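Local atomic coordinates of hypothetical protein aq_1956 (PDB entry 2YVT), a protein that is of unknown function but belongs to the calcineurin-like metallophosphoesterase superfamily, whose better known members hydrolyse phosphate esters with bound metal ions. Residues A[96-101]-A[151-156]; A[39-44]-A[179-184]; A[46-51]-A[64-69]. All blocks are in the same frame, centred on the assembly; numbering follows the deposited sequence.

Contact 1. Residues A[96-101]-A[151-156]; sequences PGKNDA and DFVLKY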
# COMPACT_ATOMS: atom_id res chain seq x y z
N PRO A 96 -1.44 -4.24 0.84
CA PRO A 96 -2.35 -4.08 1.98
C PRO A 96 -1.83 -3.14 3.05
O PRO A 96 -0.61 -3.00 3.24
CB PRO A 96 -2.47 -5.51 2.53
CG PRO A 96 -1.16 -6.14 2.18
CD PRO A 96 -0.81 -5.57 0.83
N GLY A 97 -2.76 -2.49 3.76
CA GLY A 97 -2.41 -1.65 4.88
C GLY A 97 -2.51 -2.35 6.23
O GLY A 97 -2.79 -3.56 6.32
N LYS A 98 -2.25 -1.59 7.29
CA LYS A 98 -2.34 -2.09 8.66
C LYS A 98 -3.70 -2.73 8.97
O LYS A 98 -3.77 -3.68 9.73
CB LYS A 98 -2.05 -0.93 9.62
CG LYS A 98 -2.20 -1.21 11.09
CD LYS A 98 -1.93 0.07 11.90
CE LYS A 98 -2.70 1.31 11.37
NZ LYS A 98 -1.96 2.20 10.40
N ASN A 99 -4.77 -2.21 8.37
CA ASN A 99 -6.11 -2.70 8.71
C ASN A 99 -6.65 -3.76 7.77
O ASN A 99 -7.81 -4.17 7.86
CB ASN A 99 -7.08 -1.53 8.81
CG ASN A 99 -6.70 -0.57 9.91
OD1 ASN A 99 -6.32 0.57 9.65
ND2 ASN A 99 -6.76 -1.05 11.15
N ASP A 100 -5.79 -4.23 6.87
CA ASP A 100 -6.21 -5.20 5.86
C ASP A 100 -5.85 -6.60 6.34
O ASP A 100 -4.97 -7.28 5.80
CB ASP A 100 -5.63 -4.82 4.51
CG ASP A 100 -6.18 -3.49 4.03
OD1 ASP A 100 -7.36 -3.23 4.32
OD2 ASP A 100 -5.44 -2.71 3.40
N ALA A 101 -6.56 -6.99 7.39
CA ALA A 101 -6.27 -8.17 8.17
C ALA A 101 -7.59 -8.85 8.54
O ALA A 101 -8.63 -8.19 8.57
CB ALA A 101 -5.52 -7.76 9.43
N ASP A 151 -3.15 -11.03 12.21
CA ASP A 151 -4.56 -11.40 12.32
C ASP A 151 -5.50 -10.22 12.61
O ASP A 151 -6.48 -10.03 11.90
CB ASP A 151 -4.75 -12.52 13.35
CG ASP A 151 -4.11 -13.83 12.91
OD1 ASP A 151 -3.67 -13.93 11.76
OD2 ASP A 151 -4.06 -14.77 13.73
N PHE A 152 -5.23 -9.47 13.67
CA PHE A 152 -6.09 -8.33 14.02
C PHE A 152 -5.73 -7.10 13.22
O PHE A 152 -6.58 -6.26 12.94
CB PHE A 152 -5.98 -8.02 15.51
CG PHE A 152 -6.58 -9.06 16.39
CD1 PHE A 152 -7.89 -8.92 16.86
CD2 PHE A 152 -5.84 -10.18 16.76
CE1 PHE A 152 -8.45 -9.90 17.68
CE2 PHE A 152 -6.40 -11.17 17.59
CZ PHE A 152 -7.71 -11.02 18.04
N VAL A 153 -4.44 -7.02 12.87
CA VAL A 153 -3.86 -5.92 12.10
C VAL A 153 -2.65 -6.52 11.38
O VAL A 153 -2.24 -7.64 11.70
CB VAL A 153 -3.38 -4.73 12.99
CG1 VAL A 153 -4.57 -3.89 13.48
CG2 VAL A 153 -2.50 -5.20 14.15
N LEU A 154 -2.08 -5.77 10.43
CA LEU A 154 -0.81 -6.16 9.82
C LEU A 154 0.30 -5.26 10.34
O LEU A 154 0.35 -4.07 10.01
CB LEU A 154 -0.86 -6.06 8.29
CG LEU A 154 -1.92 -6.82 7.51
CD1 LEU A 154 -1.55 -6.77 6.02
CD2 LEU A 154 -2.01 -8.25 8.02
N LYS A 155 1.17 -5.83 11.17
CA LYS A 155 2.35 -5.13 11.68
C LYS A 155 3.55 -6.05 11.55
O LYS A 155 3.46 -7.25 11.83
CB LYS A 155 2.17 -4.74 13.16
CG LYS A 155 1.03 -3.77 13.44
CD LYS A 155 1.16 -3.23 14.87
CE LYS A 155 0.13 -2.18 15.20
NZ LYS A 155 0.28 -1.70 16.60
N TYR A 156 4.68 -5.50 11.12
CA TYR A 156 5.90 -6.29 10.93
C TYR A 156 7.08 -5.62 11.60
O TYR A 156 7.17 -4.40 11.62
CB TYR A 156 6.18 -6.48 9.44
CG TYR A 156 5.12 -7.28 8.76
CD1 TYR A 156 5.13 -8.68 8.83
CD2 TYR A 156 4.08 -6.66 8.06
CE1 TYR A 156 4.14 -9.44 8.22
CE2 TYR A 156 3.07 -7.42 7.43
CZ TYR A 156 3.12 -8.81 7.52
OH TYR A 156 2.15 -9.58 6.93
O HOH W 1 -7.65 -3.83 11.71

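Contact 2. Residues A[39-44]-A[179-184]; sequences VGNILK and IFYTPP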
# COMPACT_ATOMS: atom_id res chain seq x y z
N VAL A 39 -2.47 1.58 -2.57
CA VAL A 39 -1.86 1.26 -1.29
C VAL A 39 -2.96 1.29 -0.24
O VAL A 39 -3.87 2.13 -0.31
CB VAL A 39 -0.75 2.28 -0.91
CG1 VAL A 39 -0.03 1.83 0.38
CG2 VAL A 39 0.25 2.44 -2.05
N GLY A 40 -2.91 0.37 0.72
CA GLY A 40 -3.87 0.37 1.81
C GLY A 40 -3.79 1.64 2.64
O GLY A 40 -2.94 2.50 2.41
N ASN A 41 -4.67 1.79 3.63
CA ASN A 41 -5.68 0.81 3.99
C ASN A 41 -6.82 0.69 3.01
O ASN A 41 -7.38 1.70 2.57
CB ASN A 41 -6.24 1.19 5.36
CG ASN A 41 -5.16 1.24 6.40
OD1 ASN A 41 -4.80 2.32 6.94
ND2 ASN A 41 -4.57 0.10 6.65
N ILE A 42 -7.16 -0.56 2.69
CA ILE A 42 -8.36 -0.85 1.91
C ILE A 42 -9.59 -0.79 2.82
O ILE A 42 -10.58 -0.14 2.51
CB ILE A 42 -8.27 -2.22 1.21
CG1 ILE A 42 -7.12 -2.21 0.20
CG2 ILE A 42 -9.60 -2.56 0.52
CD1 ILE A 42 -6.55 -3.56 -0.11
N LEU A 43 -9.48 -1.47 3.96
CA LEU A 43 -10.55 -1.53 4.96
C LEU A 43 -10.41 -0.49 6.06
O LEU A 43 -9.32 0.04 6.30
CB LEU A 43 -10.55 -2.90 5.64
CG LEU A 43 -10.74 -4.12 4.74
CD1 LEU A 43 -10.68 -5.39 5.57
CD2 LEU A 43 -12.06 -4.03 3.96
N LYS A 44 -11.53 -0.21 6.72
CA LYS A 44 -11.50 0.52 7.99
C LYS A 44 -11.13 -0.47 9.10
O LYS A 44 -10.09 -0.32 9.74
CB LYS A 44 -12.84 1.18 8.26
CG LYS A 44 -13.26 2.22 7.24
CD LYS A 44 -14.24 3.19 7.89
CE LYS A 44 -15.51 3.31 7.10
NZ LYS A 44 -16.50 4.11 7.88
N ILE A 179 6.74 -0.54 -3.21
CA ILE A 179 5.47 -0.01 -2.73
C ILE A 179 5.28 -0.50 -1.31
O ILE A 179 5.26 -1.71 -1.06
CB ILE A 179 4.28 -0.48 -3.60
CG1 ILE A 179 4.56 -0.21 -5.09
CG2 ILE A 179 2.98 0.21 -3.16
CD1 ILE A 179 3.56 -0.83 -6.04
N PHE A 180 5.16 0.45 -0.37
CA PHE A 180 5.00 0.14 1.05
C PHE A 180 3.80 0.87 1.59
O PHE A 180 3.54 2.00 1.19
CB PHE A 180 6.23 0.60 1.86
CG PHE A 180 7.54 0.06 1.38
CD1 PHE A 180 7.80 -1.31 1.40
CD2 PHE A 180 8.52 0.92 0.90
CE1 PHE A 180 9.02 -1.81 0.94
CE2 PHE A 180 9.74 0.44 0.45
CZ PHE A 180 10.00 -0.93 0.48
N TYR A 181 3.07 0.24 2.51
CA TYR A 181 2.08 0.99 3.27
C TYR A 181 2.78 2.06 4.11
O TYR A 181 2.36 3.21 4.17
CB TYR A 181 1.25 0.05 4.15
CG TYR A 181 0.36 0.79 5.12
CD1 TYR A 181 -0.76 1.49 4.67
CD2 TYR A 181 0.64 0.80 6.49
CE1 TYR A 181 -1.59 2.17 5.56
CE2 TYR A 181 -0.18 1.46 7.39
CZ TYR A 181 -1.29 2.15 6.92
OH TYR A 181 -2.10 2.82 7.81
N THR A 182 3.87 1.67 4.77
CA THR A 182 4.58 2.55 5.69
C THR A 182 5.59 3.43 4.96
O THR A 182 6.43 2.91 4.21
CB THR A 182 5.29 1.73 6.77
OG1 THR A 182 4.34 0.91 7.43
CG2 THR A 182 5.94 2.64 7.80
N PRO A 183 5.51 4.76 5.15
CA PRO A 183 6.50 5.65 4.55
C PRO A 183 7.77 5.76 5.38
O PRO A 183 7.76 5.47 6.58
CB PRO A 183 5.78 7.00 4.52
CG PRO A 183 4.90 6.97 5.74
CD PRO A 183 4.49 5.51 5.92
N PRO A 184 8.87 6.20 4.75
CA PRO A 184 10.07 6.52 5.51
C PRO A 184 9.91 7.86 6.22
O PRO A 184 9.02 8.64 5.88
CB PRO A 184 11.13 6.67 4.43
CG PRO A 184 10.36 7.20 3.25
CD PRO A 184 9.04 6.48 3.31

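Contact 3. Residues A[46-51]-A[64-69]; sequences EALEKE and RKVIHE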
# COMPACT_ATOMS: atom_id res chain seq x y z
N GLU A 46 -12.09 -1.23 12.14
CA GLU A 46 -11.74 -0.57 13.41
C GLU A 46 -11.83 -1.50 14.62
O GLU A 46 -11.00 -1.42 15.53
CB GLU A 46 -12.64 0.64 13.62
CG GLU A 46 -12.41 1.76 12.61
CD GLU A 46 -13.26 2.98 12.87
OE1 GLU A 46 -13.42 3.37 14.05
OE2 GLU A 46 -13.78 3.56 11.88
N ALA A 47 -12.83 -2.37 14.62
CA ALA A 47 -13.07 -3.25 15.77
C ALA A 47 -11.89 -4.19 16.00
O ALA A 47 -11.47 -4.39 17.14
CB ALA A 47 -14.35 -4.04 15.58
N LEU A 48 -11.34 -4.74 14.92
CA LEU A 48 -10.21 -5.66 15.09
C LEU A 48 -9.01 -4.93 15.68
O LEU A 48 -8.35 -5.44 16.58
CB LEU A 48 -9.84 -6.33 13.76
CG LEU A 48 -10.47 -7.70 13.49
CD1 LEU A 48 -11.98 -7.59 13.38
CD2 LEU A 48 -9.88 -8.31 12.22
N GLU A 49 -8.73 -3.73 15.16
CA GLU A 49 -7.57 -2.99 15.62
C GLU A 49 -7.73 -2.60 17.08
O GLU A 49 -6.79 -2.75 17.86
CB GLU A 49 -7.34 -1.73 14.78
CG GLU A 49 -6.15 -0.94 15.24
CD GLU A 49 -5.72 0.11 14.25
OE1 GLU A 49 -6.59 0.70 13.56
OE2 GLU A 49 -4.50 0.34 14.16
N LYS A 50 -8.92 -2.14 17.45
CA LYS A 50 -9.17 -1.73 18.83
C LYS A 50 -9.02 -2.90 19.80
O LYS A 50 -8.44 -2.73 20.86
CB LYS A 50 -10.55 -1.09 18.98
CG LYS A 50 -10.65 0.32 18.42
CD LYS A 50 -12.03 0.91 18.69
CE LYS A 50 -12.22 2.24 17.98
NZ LYS A 50 -11.48 3.35 18.65
N GLU A 51 -9.53 -4.07 19.42
CA GLU A 51 -9.39 -5.24 20.31
C GLU A 51 -7.92 -5.60 20.51
O GLU A 51 -7.49 -5.86 21.64
CB GLU A 51 -10.19 -6.45 19.81
CG GLU A 51 -9.82 -7.77 20.50
CD GLU A 51 -10.01 -7.77 22.02
OE1 GLU A 51 -10.82 -6.97 22.55
OE2 GLU A 51 -9.33 -8.58 22.69
N ARG A 64 -10.15 -13.56 19.91
CA ARG A 64 -10.35 -13.94 18.52
C ARG A 64 -11.82 -13.98 18.09
O ARG A 64 -12.12 -14.04 16.90
CB ARG A 64 -9.62 -15.25 18.20
CG ARG A 64 -8.11 -15.14 18.31
CD ARG A 64 -7.41 -16.40 17.80
NE ARG A 64 -7.57 -16.57 16.36
CZ ARG A 64 -6.80 -16.00 15.45
NH1 ARG A 64 -5.79 -15.21 15.81
NH2 ARG A 64 -7.03 -16.22 14.16
N LYS A 65 -12.73 -13.94 19.06
CA LYS A 65 -14.16 -13.82 18.74
C LYS A 65 -14.42 -12.53 17.95
O LYS A 65 -15.30 -12.50 17.10
CB LYS A 65 -15.02 -13.86 20.00
CG LYS A 65 -14.96 -15.17 20.75
CD LYS A 65 -16.07 -15.25 21.79
CE LYS A 65 -16.05 -16.58 22.52
NZ LYS A 65 -16.49 -17.71 21.66
N VAL A 66 -13.64 -11.48 18.23
CA VAL A 66 -13.77 -10.22 17.49
C VAL A 66 -13.45 -10.40 16.00
O VAL A 66 -14.12 -9.84 15.14
CB VAL A 66 -12.90 -9.09 18.13
CG1 VAL A 66 -12.96 -7.82 17.30
CG2 VAL A 66 -13.38 -8.80 19.54
N ILE A 67 -12.44 -11.22 15.71
CA ILE A 67 -12.13 -11.55 14.31
C ILE A 67 -13.31 -12.30 13.70
O ILE A 67 -13.84 -11.92 12.66
CB ILE A 67 -10.85 -12.41 14.18
CG1 ILE A 67 -9.63 -11.63 14.69
CG2 ILE A 67 -10.65 -12.87 12.74
CD1 ILE A 67 -8.36 -12.46 14.81
N HIS A 68 -13.73 -13.37 14.37
CA HIS A 68 -14.76 -14.24 13.81
C HIS A 68 -16.07 -13.49 13.53
O HIS A 68 -16.68 -13.69 12.48
CB HIS A 68 -14.95 -15.46 14.70
CG HIS A 68 -13.69 -16.23 14.94
ND1 HIS A 68 -13.43 -16.88 16.13
CD2 HIS A 68 -12.61 -16.44 14.16
CE1 HIS A 68 -12.24 -17.46 16.06
NE2 HIS A 68 -11.72 -17.21 14.88
N GLU A 69 -16.46 -12.60 14.44
CA GLU A 69 -17.72 -11.87 14.29
C GLU A 69 -17.67 -10.77 13.22
O GLU A 69 -18.71 -10.28 12.78
CB GLU A 69 -18.23 -11.34 15.63
CG GLU A 69 -17.44 -10.19 16.24
CD GLU A 69 -17.68 -10.05 17.74
OE1 GLU A 69 -17.04 -9.18 18.37
OE2 GLU A 69 -18.51 -10.80 18.29

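Contact 1. Residues A[96-101]-A[151-156]
Lys98 and Leu154 join the two backbones: Leu154 N donates to Lys98 O at 2.8 Å and 163°, beside a type I turn running from Gly97 to Asp100. Inside the loop, Asp100 OD2 receives Gly97 N at 2.7 Å and pins the start of the turn. The side chain of Leu154 packs against the turn. Its CG lies anti to its own carbonyl carbon (chi1 -57°), which sets CG close to Gly97 O and Asp100 O. Leu154 CD1 reaches Pro96 CB at 3.8 Å, and Leu154 CD2 meets Ala101 CB at 3.8 Å. Asp100 O is buried against these methyls, 3.5 Å from Leu154 CD1, and has no partner in the model. An alanine in place of Leu154 would probably leave a gap between Pro96 and Ala101 and the turn less firmly backed. The methyl of Ala101 also packs on Val153 CA at 3.6 Å. A water links Asn99 ND2 to Phe152 O, while Asn99 ND2 also bonds Glu49. Lys98 runs beside Val153, and its NZ bonds Tyr181 OH. The loop after strand 91-95 probably occupies the place of the Gly-Asn-His-Asp/Glu motif of the calcineurin-like phosphoesterases, here Gly97-Lys98-Asn99-Asp100.

Contact 2. Residues A[39-44]-A[179-184]
The Tyr181 ring meets Gly40 edge on. Gly40 O lies in the plane of the ring, 3.3 Å from Tyr181 CD1 and 3.4 Å from Tyr181 CE1. The carbonyl therefore faces the C-H rim, which is likely to be a mildly favourable electrostatic contact. Val39 CG1 is also at the edge, near the ring plane. The amide of Asn41 comes to the phenol end of the ring obliquely, with the two planes 54° apart. The ring of His220 meets Tyr181 too, its plane turned by about 35°.

Tyr181 CG is anti to the backbone N (chi1 171°), and from there the far end of the ring comes near Gly40 and Asn41. Its hydroxyl is hydrogen-bonded to Lys98 NZ. The peptide bond between Gly40 and Asn41 is cis.

Val39 supplies the apolar part of the contact and sends its two methyls to different partners. Val39 CG1 is 3.7 Å from Tyr181 CA and lies equally near Phe180 O. Val39 CG2 meets Ile179 CG2 at 3.7 Å, and these two side chains cross obliquely. Val39 ends a strand of one sheet and Ile179 lies on a strand of the other, so their methyls are part of the core between the two sheets.

This is the layered sandwich of the calcineurin-like phosphoesterases, seen where strands 35-39 and 175-180 run out into loops. In metal-dependent relatives this region holds a Gly-Asp motif and a metal-binding histidine. Here the corresponding places are probably taken by Gly40-Asn41 and Tyr181, so the usual set of metal ligands would be altered.

Contact 3. Residues A[46-51]-A[64-69]
Leu48 and Val66 pack where two helices form an antiparallel helical hairpin. Helix 46-57 and helix 65-86 both lie in the connection between the neighbouring parallel strands 35-39 and 91-95. The short segments compared here are 9.4 Å apart at their axes and run at 176° to each other. No hydrogen bond crosses between them. The contact is van der Waals, between side chains and also against backbone oxygens.

Val66 carries most of it. Val66 CG1 sits against the first helix, 3.7 Å from Ala47 O. That oxygen already accepts the helical bond from Glu51 N. Leu48 slides past Val66 in the opposite direction, with Leu48 CD1 4.0 Å from Val66 CG1. The same methyl, Leu48 CD1, rests on the backbone of the second helix, at 3.6 Å from Val66 O. The other methyl, Leu48 CD2, meets Ile67 CG1 at 4.1 Å, and these two side chains cross at about a right angle. Leu48 thus spans two successive residues of the partner helix.

On the other flank Glu51 contributes its aliphatic part. Glu51 CG is anti to the backbone N (chi1 166°) and lies 3.8 Å from Val66 CG2. The chain then bends at chi2. The carboxylate is engaged outside the two segments, where OE2 makes a salt bridge with Arg60 and receives the N-H of Asn63, both in the loop joining the helices. The hairpin is thereby tied at its closed end as well as along its side.

Next to the contact, Arg64 NH1 makes a salt bridge with Asp151, and Ile67 CD1 lies 3.8 Å above one face of the Arg64 guanidinium, offset toward its rim.

The centres of contact 1 and contact 2 are about 9 Å apart, and the two touch directly. Lys98 NZ lies 2.7 Å from Tyr181 OH, and Asp100 OD1 is 2.8 Å from Leu43 N. Together they bring three loops to the region that probably corresponds to the metal centre of related phosphoesterases. Contact 3 lies farther out, about 12 Å from contact 1 and 20 Å from contact 2 between centres. It still reaches contact 1 through the salt bridge of Arg64 NH1 with Asp151 OD2, at 2.7 Å, and through Asn99 ND2 with Glu49 OE1, at 3.0 Å. Contacts 2 and 3 are joined along the chain, where segment 39-44 leads into helix 46-57.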